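Macrophomate synthase intermolecular Diels-Alderase (Macrophoma commelinae, PDB 1IZC) adopts the TIM-barrel fold of the HpcH/HpaI aldolase/citrate lyase family, assembles from six chains, and binds a magnesium ion together with pyruvic acid. Local coordinates at residues L28-A31 against L32-M36; S262-Q266 against G267-I271; H90-E93 against G94-V98; P168-V171 against A172-N175. The protein carries 1 engineered substitution. All blocks are in the same frame, centred on the assembly; numbering follows the deposited sequence.

Contact 1 of 4, residues L28-A31 against L32-M36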
loop_
_atom_site.group_PDB
_atom_site.type_symbol
_atom_site.label_atom_id
_atom_site.label_comp_id
_atom_site.label_asym_id
_atom_site.label_seq_id
_atom_site.Cartn_x
_atom_site.Cartn_y
_atom_site.Cartn_z
ATOM N N LEU A 28 -26.065 -5.278 -16.668
ATOM C CA LEU A 28 -26.067 -6.728 -16.514
ATOM C C LEU A 28 -27.505 -7.244 -16.582
ATOM O O LEU A 28 -27.753 -8.355 -17.053
ATOM C CB LEU A 28 -25.404 -7.129 -15.185
ATOM C CG LEU A 28 -25.452 -8.615 -14.806
ATOM C CD1 LEU A 28 -24.723 -9.444 -15.893
ATOM C CD2 LEU A 28 -24.810 -8.828 -13.430
ATOM N N ARG A 29 -28.451 -6.432 -16.111
ATOM C CA ARG A 29 -29.862 -6.818 -16.145
ATOM C C ARG A 29 -30.261 -7.199 -17.581
ATOM O O ARG A 29 -30.853 -8.267 -17.826
ATOM C CB ARG A 29 -30.728 -5.645 -15.648
ATOM C CG ARG A 29 -32.225 -5.955 -15.433
ATOM C CD ARG A 29 -32.498 -6.527 -14.026
ATOM N NE ARG A 29 -32.078 -5.605 -12.974
ATOM C CZ ARG A 29 -32.766 -4.540 -12.550
ATOM N NH1 ARG A 29 -33.955 -4.217 -13.066
ATOM N NH2 ARG A 29 -32.247 -3.775 -11.604
ATOM N N GLN A 30 -29.926 -6.329 -18.533
ATOM C CA GLN A 30 -30.269 -6.579 -19.926
ATOM C C GLN A 30 -29.414 -7.689 -20.521
ATOM O O GLN A 30 -29.886 -8.479 -21.340
ATOM C CB GLN A 30 -30.106 -5.306 -20.764
ATOM C CG GLN A 30 -30.715 -5.431 -22.157
ATOM C CD GLN A 30 -32.208 -5.724 -22.081
ATOM O OE1 GLN A 30 -32.946 -5.014 -21.397
ATOM N NE2 GLN A 30 -32.656 -6.770 -22.770
ATOM N N ALA A 31 -28.148 -7.755 -20.120
ATOM C CA ALA A 31 -27.277 -8.802 -20.650
ATOM C C ALA A 31 -27.852 -10.169 -20.315
ATOM O O ALA A 31 -27.839 -11.080 -21.147
ATOM C CB ALA A 31 -25.864 -8.670 -20.071
ATOM N N LEU A 32 -28.359 -10.314 -19.092
ATOM C CA LEU A 32 -28.943 -11.586 -18.683
ATOM C C LEU A 32 -30.220 -11.872 -19.464
ATOM O O LEU A 32 -30.443 -13.004 -19.885
ATOM C CB LEU A 32 -29.236 -11.597 -17.184
ATOM C CG LEU A 32 -27.970 -11.619 -16.317
ATOM C CD1 LEU A 32 -28.345 -11.395 -14.850
ATOM C CD2 LEU A 32 -27.249 -12.951 -16.500
ATOM N N LYS A 33 -31.058 -10.859 -19.652
ATOM C CA LYS A 33 -32.290 -11.063 -20.408
ATOM C C LYS A 33 -31.956 -11.466 -21.842
ATOM O O LYS A 33 -32.617 -12.339 -22.421
ATOM C CB LYS A 33 -33.144 -9.792 -20.402
ATOM C CG LYS A 33 -33.814 -9.522 -19.049
ATOM C CD LYS A 33 -34.354 -8.101 -18.942
ATOM C CE LYS A 33 -34.947 -7.849 -17.548
ATOM N NZ LYS A 33 -35.025 -6.405 -17.164
ATOM N N ASP A 34 -30.926 -10.844 -22.414
ATOM C CA ASP A 34 -30.528 -11.166 -23.783
ATOM C C ASP A 34 -29.988 -12.593 -23.897
ATOM O O ASP A 34 -30.225 -13.273 -24.904
ATOM C CB ASP A 34 -29.485 -10.163 -24.297
ATOM C CG ASP A 34 -30.057 -8.773 -24.499
ATOM O OD1 ASP A 34 -31.299 -8.613 -24.502
ATOM O OD2 ASP A 34 -29.265 -7.822 -24.666
ATOM N N ALA A 35 -29.276 -13.056 -22.869
ATOM C CA ALA A 35 -28.737 -14.414 -22.863
ATOM C C ALA A 35 -29.877 -15.428 -22.704
ATOM O O ALA A 35 -29.822 -16.535 -23.238
ATOM C CB ALA A 35 -27.709 -14.581 -21.732
ATOM N N MET A 36 -30.914 -15.057 -21.960
ATOM C CA MET A 36 -32.055 -15.949 -21.808
ATOM C C MET A 36 -32.782 -16.079 -23.148
ATOM O O MET A 36 -33.192 -17.170 -23.532
ATOM C CB MET A 36 -33.003 -15.413 -20.741
ATOM C CG MET A 36 -32.417 -15.541 -19.358
ATOM S SD MET A 36 -33.525 -14.898 -18.126
ATOM C CE MET A 36 -33.039 -13.195 -18.043
HETATM O O HOH W 1 -35.710 -4.893 -15.270
HETATM O O HOH W 2 -33.124 -5.049 -18.467
#

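Contact 2 of 4, residues S262-Q266 against G267-I271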
loop_
_atom_site.group_PDB
_atom_site.type_symbol
_atom_site.label_atom_id
_atom_site.label_comp_id
_atom_site.label_asym_id
_atom_site.label_seq_id
_atom_site.Cartn_x
_atom_site.Cartn_y
_atom_site.Cartn_z
ATOM N N SER A 262 -23.379 -28.370 -21.784
ATOM C CA SER A 262 -24.259 -29.023 -20.829
ATOM C C SER A 262 -24.795 -28.011 -19.817
ATOM O O SER A 262 -25.972 -28.051 -19.442
ATOM C CB SER A 262 -23.513 -30.136 -20.094
ATOM O OG SER A 262 -24.382 -30.795 -19.186
ATOM N N LEU A 263 -23.935 -27.097 -19.371
ATOM C CA LEU A 263 -24.381 -26.097 -18.408
ATOM C C LEU A 263 -25.446 -25.207 -19.034
ATOM O O LEU A 263 -26.429 -24.866 -18.384
ATOM C CB LEU A 263 -23.195 -25.248 -17.921
ATOM C CG LEU A 263 -22.142 -26.047 -17.145
ATOM C CD1 LEU A 263 -20.921 -25.177 -16.865
ATOM C CD2 LEU A 263 -22.747 -26.568 -15.840
ATOM N N ILE A 264 -25.259 -24.829 -20.296
ATOM C CA ILE A 264 -26.244 -23.982 -20.957
ATOM C C ILE A 264 -27.569 -24.732 -21.066
ATOM O O ILE A 264 -28.635 -24.152 -20.859
ATOM C CB ILE A 264 -25.765 -23.544 -22.360
ATOM C CG1 ILE A 264 -24.612 -22.534 -22.205
ATOM C CG2 ILE A 264 -26.923 -22.909 -23.149
ATOM C CD1 ILE A 264 -23.903 -22.198 -23.493
ATOM N N GLU A 265 -27.500 -26.026 -21.362
ATOM C CA GLU A 265 -28.715 -26.836 -21.489
ATOM C C GLU A 265 -29.438 -26.912 -20.152
ATOM O O GLU A 265 -30.665 -27.041 -20.099
ATOM C CB GLU A 265 -28.371 -28.253 -21.967
ATOM C CG GLU A 265 -27.739 -28.289 -23.347
ATOM C CD GLU A 265 -27.330 -29.691 -23.775
ATOM O OE1 GLU A 265 -26.612 -30.372 -23.006
ATOM O OE2 GLU A 265 -27.723 -30.109 -24.886
ATOM N N GLN A 266 -28.666 -26.826 -19.078
ATOM C CA GLN A 266 -29.201 -26.877 -17.724
ATOM C C GLN A 266 -29.756 -25.539 -17.243
ATOM O O GLN A 266 -30.323 -25.457 -16.154
ATOM C CB GLN A 266 -28.120 -27.339 -16.755
ATOM C CG GLN A 266 -27.690 -28.770 -16.946
ATOM C CD GLN A 266 -26.570 -29.149 -16.007
ATOM O OE1 GLN A 266 -26.698 -29.023 -14.786
ATOM N NE2 GLN A 266 -25.460 -29.618 -16.568
ATOM N N GLY A 267 -29.579 -24.492 -18.041
ATOM C CA GLY A 267 -30.095 -23.194 -17.656
ATOM C C GLY A 267 -29.068 -22.165 -17.212
ATOM O O GLY A 267 -29.450 -21.079 -16.785
ATOM N N TYR A 268 -27.780 -22.484 -17.294
ATOM C CA TYR A 268 -26.769 -21.499 -16.893
ATOM C C TYR A 268 -26.662 -20.427 -17.972
ATOM O O TYR A 268 -26.565 -20.752 -19.152
ATOM C CB TYR A 268 -25.386 -22.147 -16.721
ATOM C CG TYR A 268 -25.254 -23.089 -15.536
ATOM C CD1 TYR A 268 -26.107 -24.180 -15.398
ATOM C CD2 TYR A 268 -24.244 -22.919 -14.586
ATOM C CE1 TYR A 268 -25.965 -25.081 -14.359
ATOM C CE2 TYR A 268 -24.090 -23.824 -13.530
ATOM C CZ TYR A 268 -24.958 -24.901 -13.430
ATOM O OH TYR A 268 -24.827 -25.819 -12.408
ATOM N N ARG A 269 -26.662 -19.160 -17.574
ATOM C CA ARG A 269 -26.537 -18.072 -18.540
ATOM C C ARG A 269 -25.376 -17.140 -18.200
ATOM O O ARG A 269 -25.152 -16.142 -18.879
ATOM C CB ARG A 269 -27.851 -17.292 -18.647
ATOM C CG ARG A 269 -29.022 -18.155 -19.130
ATOM C CD ARG A 269 -28.890 -18.548 -20.602
ATOM N NE ARG A 269 -30.015 -19.394 -21.018
ATOM C CZ ARG A 269 -30.013 -20.723 -20.973
ATOM N NH1 ARG A 269 -28.943 -21.375 -20.542
ATOM N NH2 ARG A 269 -31.094 -21.409 -21.347
ATOM N N ALA A 270 -24.643 -17.469 -17.142
ATOM C CA ALA A 270 -23.455 -16.691 -16.751
ATOM C C ALA A 270 -22.527 -17.751 -16.203
ATOM O O ALA A 270 -22.804 -18.339 -15.154
ATOM C CB ALA A 270 -23.789 -15.670 -15.679
ATOM N N ILE A 271 -21.434 -18.006 -16.919
ATOM C CA ILE A 271 -20.505 -19.053 -16.518
ATOM C C ILE A 271 -19.071 -18.551 -16.385
ATOM O O ILE A 271 -18.546 -17.940 -17.308
ATOM C CB ILE A 271 -20.491 -20.191 -17.562
ATOM C CG1 ILE A 271 -21.925 -20.662 -17.845
ATOM C CG2 ILE A 271 -19.620 -21.345 -17.063
ATOM C CD1 ILE A 271 -22.010 -21.675 -18.987
HETATM O O HOH W 3 -31.793 -24.035 -20.827
HETATM O O HOH W 4 -24.826 -28.490 -12.966
#

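Contact 3 of 4, residues H90-E93 against G94-V98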
loop_
_atom_site.group_PDB
_atom_site.type_symbol
_atom_site.label_atom_id
_atom_site.label_comp_id
_atom_site.label_asym_id
_atom_site.label_seq_id
_atom_site.Cartn_x
_atom_site.Cartn_y
_atom_site.Cartn_z
ATOM N N HIS A 90 -12.825 -0.284 -16.963
ATOM C CA HIS A 90 -12.077 0.648 -17.814
ATOM C C HIS A 90 -11.096 -0.041 -18.759
ATOM O O HIS A 90 -11.010 0.334 -19.924
ATOM C CB HIS A 90 -11.331 1.681 -16.946
ATOM C CG HIS A 90 -12.235 2.653 -16.241
ATOM N ND1 HIS A 90 -12.485 3.923 -16.720
ATOM C CD2 HIS A 90 -12.979 2.525 -15.112
ATOM C CE1 HIS A 90 -13.345 4.532 -15.918
ATOM N NE2 HIS A 90 -13.658 3.705 -14.939
ATOM N N HIS A 91 -10.368 -1.049 -18.276
ATOM C CA HIS A 91 -9.406 -1.744 -19.127
ATOM C C HIS A 91 -10.028 -2.705 -20.155
ATOM O O HIS A 91 -9.330 -3.233 -21.032
ATOM C CB HIS A 91 -8.355 -2.440 -18.257
ATOM C CG HIS A 91 -7.318 -1.500 -17.714
ATOM N ND1 HIS A 91 -7.622 -0.440 -16.883
ATOM C CD2 HIS A 91 -5.982 -1.438 -17.925
ATOM C CE1 HIS A 91 -6.516 0.234 -16.606
ATOM N NE2 HIS A 91 -5.507 -0.351 -17.229
ATOM N N SER A 92 -11.337 -2.930 -20.052
ATOM C CA SER A 92 -12.054 -3.746 -21.039
ATOM C C SER A 92 -12.909 -2.760 -21.855
ATOM O O SER A 92 -13.678 -3.164 -22.736
ATOM C CB SER A 92 -12.997 -4.746 -20.365
ATOM O OG SER A 92 -14.026 -4.058 -19.673
ATOM N N GLU A 93 -12.754 -1.475 -21.544
ATOM C CA GLU A 93 -13.506 -0.369 -22.158
ATOM C C GLU A 93 -15.003 -0.636 -22.151
ATOM O O GLU A 93 -15.704 -0.390 -23.130
ATOM C CB GLU A 93 -13.011 -0.057 -23.581
ATOM C CG GLU A 93 -11.562 0.440 -23.571
ATOM C CD GLU A 93 -11.165 1.203 -24.825
ATOM O OE1 GLU A 93 -11.824 2.217 -25.125
ATOM O OE2 GLU A 93 -10.193 0.791 -25.493
ATOM N N GLY A 94 -15.471 -1.154 -21.019
ATOM C CA GLY A 94 -16.886 -1.415 -20.835
ATOM C C GLY A 94 -17.412 -2.770 -21.263
ATOM O O GLY A 94 -18.585 -3.076 -21.023
ATOM N N ARG A 95 -16.576 -3.587 -21.887
ATOM C CA ARG A 95 -17.041 -4.899 -22.326
ATOM C C ARG A 95 -17.224 -5.898 -21.185
ATOM O O ARG A 95 -18.075 -6.796 -21.271
ATOM C CB ARG A 95 -16.086 -5.473 -23.375
ATOM C CG ARG A 95 -16.471 -6.869 -23.845
ATOM C CD ARG A 95 -15.755 -7.200 -25.138
ATOM N NE ARG A 95 -15.766 -8.628 -25.442
ATOM C CZ ARG A 95 -15.165 -9.149 -26.504
ATOM N NH1 ARG A 95 -14.518 -8.352 -27.352
ATOM N NH2 ARG A 95 -15.190 -10.456 -26.712
ATOM N N SER A 96 -16.446 -5.743 -20.113
ATOM C CA SER A 96 -16.525 -6.656 -18.976
ATOM C C SER A 96 -17.347 -6.126 -17.816
ATOM O O SER A 96 -16.920 -5.221 -17.104
ATOM C CB SER A 96 -15.124 -6.984 -18.457
ATOM O OG SER A 96 -14.294 -7.432 -19.520
ATOM N N LEU A 97 -18.523 -6.703 -17.612
ATOM C CA LEU A 97 -19.356 -6.286 -16.491
ATOM C C LEU A 97 -18.725 -6.851 -15.218
ATOM O O LEU A 97 -17.978 -7.828 -15.276
ATOM C CB LEU A 97 -20.766 -6.834 -16.668
ATOM C CG LEU A 97 -21.403 -6.321 -17.959
ATOM C CD1 LEU A 97 -22.780 -6.931 -18.114
ATOM C CD2 LEU A 97 -21.470 -4.789 -17.927
ATOM N N VAL A 98 -19.021 -6.248 -14.070
ATOM C CA VAL A 98 -18.437 -6.734 -12.831
ATOM C C VAL A 98 -19.478 -7.281 -11.876
ATOM O O VAL A 98 -20.481 -6.625 -11.592
ATOM C CB VAL A 98 -17.647 -5.617 -12.096
ATOM C CG1 VAL A 98 -17.106 -6.151 -10.774
ATOM C CG2 VAL A 98 -16.521 -5.110 -12.971
#

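Contact 4 of 4, residues P168-V171 against A172-N175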
loop_
_atom_site.group_PDB
_atom_site.type_symbol
_atom_site.label_atom_id
_atom_site.label_comp_id
_atom_site.label_asym_id
_atom_site.label_seq_id
_atom_site.Cartn_x
_atom_site.Cartn_y
_atom_site.Cartn_z
ATOM N N PRO A 168 -29.204 12.930 -13.635
ATOM C CA PRO A 168 -27.936 13.547 -13.209
ATOM C C PRO A 168 -27.232 12.843 -12.052
ATOM O O PRO A 168 -26.031 13.034 -11.830
ATOM C CB PRO A 168 -28.354 14.970 -12.817
ATOM C CG PRO A 168 -29.597 15.205 -13.591
ATOM C CD PRO A 168 -30.309 13.887 -13.458
ATOM N N TYR A 169 -27.975 12.036 -11.310
ATOM C CA TYR A 169 -27.402 11.336 -10.181
ATOM C C TYR A 169 -27.263 9.844 -10.426
ATOM O O TYR A 169 -26.845 9.088 -9.550
ATOM C CB TYR A 169 -28.243 11.640 -8.954
ATOM C CG TYR A 169 -28.328 13.137 -8.770
ATOM C CD1 TYR A 169 -29.340 13.881 -9.386
ATOM C CD2 TYR A 169 -27.322 13.825 -8.092
ATOM C CE1 TYR A 169 -29.342 15.280 -9.338
ATOM C CE2 TYR A 169 -27.309 15.218 -8.039
ATOM C CZ TYR A 169 -28.319 15.941 -8.665
ATOM O OH TYR A 169 -28.286 17.320 -8.639
ATOM N N ASN A 170 -27.613 9.440 -11.640
ATOM C CA ASN A 170 -27.518 8.051 -12.053
ATOM C C ASN A 170 -28.299 7.088 -11.169
ATOM O O ASN A 170 -27.941 5.925 -11.006
ATOM C CB ASN A 170 -26.032 7.655 -12.155
ATOM C CG ASN A 170 -25.455 7.944 -13.540
ATOM O OD1 ASN A 170 -25.673 7.178 -14.469
ATOM N ND2 ASN A 170 -24.738 9.066 -13.683
ATOM N N VAL A 171 -29.385 7.583 -10.591
ATOM C CA VAL A 171 -30.234 6.739 -9.773
ATOM C C VAL A 171 -30.928 5.716 -10.676
ATOM O O VAL A 171 -31.116 4.568 -10.288
ATOM C CB VAL A 171 -31.301 7.586 -9.038
ATOM C CG1 VAL A 171 -32.440 6.700 -8.554
ATOM C CG2 VAL A 171 -30.655 8.294 -7.858
ATOM N N ALA A 172 -31.307 6.133 -11.880
ATOM C CA ALA A 172 -31.977 5.228 -12.812
ATOM C C ALA A 172 -30.985 4.169 -13.280
ATOM O O ALA A 172 -31.314 2.987 -13.401
ATOM C CB ALA A 172 -32.521 6.013 -14.020
ATOM N N THR A 173 -29.763 4.609 -13.552
ATOM C CA THR A 173 -28.719 3.692 -14.000
ATOM C C THR A 173 -28.573 2.577 -12.983
ATOM O O THR A 173 -28.611 1.384 -13.318
ATOM C CB THR A 173 -27.379 4.423 -14.121
ATOM O OG1 THR A 173 -27.490 5.428 -15.127
ATOM C CG2 THR A 173 -26.261 3.440 -14.490
ATOM N N SER A 174 -28.414 2.969 -11.726
ATOM C CA SER A 174 -28.241 2.001 -10.665
ATOM C C SER A 174 -29.433 1.079 -10.467
ATOM O O SER A 174 -29.285 -0.141 -10.368
ATOM C CB SER A 174 -27.922 2.725 -9.360
ATOM O OG SER A 174 -26.665 3.390 -9.467
ATOM N N ASN A 175 -30.630 1.643 -10.419
ATOM C CA ASN A 175 -31.781 0.789 -10.180
ATOM C C ASN A 175 -32.200 -0.084 -11.369
ATOM O O ASN A 175 -32.865 -1.109 -11.185
ATOM C CB ASN A 175 -32.949 1.640 -9.656
ATOM C CG ASN A 175 -32.808 1.979 -8.157
ATOM O OD1 ASN A 175 -31.773 1.711 -7.526
ATOM N ND2 ASN A 175 -33.853 2.580 -7.588
#

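Contact 1 of 4, residues L28-A31 against L32-M36
Gln-30 NE2 donates a fairly straight hydrogen bond (163°) to Asp-34 OD1, 2.9 Å away and one helical turn on, and shows how a glutamine can be folded along its own helix toward the following turn. The bend is at chi2 (60°), which brings the amide over the next turn. The carboxylate oxygen lies in the amide plane, yet it is approached from above its own plane, the two flat groups being turned 46° apart. Tyr-17 OH binds the other oxygen, OD2, so both ends of the carboxylate are held. Lys-33 instead runs out almost straight beside Arg-29 in the same direction, with NZ 3.3 Å from Arg-29 CG. Arg-29 NH1 and Lys-33 NZ, like charges, stay 4.8 Å apart, and a water accepting from both sits between them, in the guanidinium plane. A second water links NZ to Gln-30 OE1. NH2 of Arg-29 turns elsewhere, to Val-178 O. On another face of the helix Leu-28 CD1 packs at an angle against Leu-32 CG, 3.9 Å away. This apolar face, with Ala-31 and Ala-35, lies across the starts of strands 43-48, 97-101 and 179-184, so that helix 28-37 covers that end of the barrel.

Contact 2 of 4, residues S262-Q266 against G267-I271
Leu-263 O receives Tyr-268 N at 2.9 Å and Ile-264 O receives Gly-267 N at 3.0 Å, while Gly-267 itself takes a positive phi of 107°, where a side chain would strike the preceding carbonyl. Leu-263 sets CD2 over the centre of the Tyr-268 ring, 3.7 Å from the centroid and 14° off the ring normal, a CH-pi contact. Gln-266 comes to the same ring at its edge, through CB, and runs alongside it; a water joins OE1 to the Tyr-268 hydroxyl, and NE2 binds Ser-262 OG at 3.1 Å. Both the bonds and the leucine-tyrosine pair are those of a Schellman motif, whose hydrophobic partners flank the turn. Here it ends helix 260-265 and leads the chain toward 271-275, the eighth strand of the barrel. Ile-271 CD1 reaches back to Leu-263 CB at 3.9 Å. Polar bonds come from Arg-269, which, bent at chi2 (-70°), brings NH1 onto an in-plane lone pair of Ile-264 O at 2.8 Å, whereas Gly-267 N reaches that oxygen from above the carbonyl plane. NH1 also binds Tyr-268 O, and a water spans NH2 and Ile-264 O. The side chain of Ile-264 also packs on Ala-295 of a second subunit.

Contact 3 of 4, residues H90-E93 against G94-V98
Ser-92 takes two backbone N-H groups from the residues that follow it: Arg-95 N binds its carbonyl oxygen at 3.0 Å, and Ser-96 N binds its OG, also at 3.0 Å. The first donor stands well above the carbonyl plane, 64° out of it; the second points fairly straight at the hydroxyl, at 156°. With chi1 at 65°, OG lies between the backbone N and the carbonyl carbon of its own residue, a position from which it serves Ser-96 on one hand and Ala-88 O, in the preceding helix, on the other. One hydroxyl thus ties the last turn of the helix to the chain leaving it. The packing is close: Ser-96 OG lies 3.1 Å from Ser-92 CB and is itself bound to Pro-64 O. The carboxylate of Glu-93 makes a salt bridge with Arg-18 of a neighbouring subunit. Both central residues, Glu-93 and Gly-94, have positive phi. A Schellman motif, in which Glu-93 N binds His-90 O at 3.0 Å, here runs straight into a type I' beta turn from Ser-92 to Arg-95, making the helix-to-strand link of the beta-alpha-beta unit formed by 66-70, 78-91 and 97-101.

Contact 4 of 4, residues P168-V171 against A172-N175
Asn-170 and Thr-173 make the tight side of this contact, lying side by side with the threonine OG1 donating to Asn-170 OD1 at only 2.6 Å. The donor is tilted a modest 17° from the amide's carbonyl plane. Thr-173 owes its place to a chi1 of -64°, which sets OG1 beside its backbone N, next to Asn-170 OD1. The same hydroxyl also bonds to Ser-162 OG, and Asn-170 ND2 is held by Ala-161 O, leaving the amide anchored at both ends. Asn-170 occupies the N-cap of helix 171-177, but its side chain does no capping: Asp-167 OD1 accepts from Ala-172 N instead, and OD2 more weakly from Thr-173 N. The backbone of Asn-170 contributes all the same, its O receiving Ser-174 N at 3.1 Å, with Ser-174 OG 3.2 Å from that oxygen. Val-171 O takes Asn-175 N at 3.0 Å in the next step of the helix. The Val-171 side is looser. Its CG1 approaches Asn-175 ND2 no closer than 4.5 Å, and Val-171 and Ala-172 are both partly exposed. Asn-175 OD1 is engaged by Tyr-141 N, while Pro-168 and Tyr-169 pack against Asn-221 of a neighbouring subunit.

How the contacts relate
Contact 1 is the hub of the four, for its helix touches each of the others. Leu-97 of contact 3 packs on Leu-28 and Ala-31, Arg-269 of contact 2 lies against Ala-35, and Asn-175 of contact 4 probably accepts a hydrogen bond from Arg-29. Contacts 2, 3 and 4 do not touch one another. Contacts 3 and 4 are the more buried; contact 4 is nevertheless the most peripheral, about 21 Å between its centre and that of the chain. Contacts 2 and 3 both end helices with Schellman motifs ahead of barrel strands, one accompanied by an aromatic-aliphatic pair, the other by a serine hydroxyl that bridges helix and departing chain. Contact 4 begins a helix, whereas contact 1 runs along one.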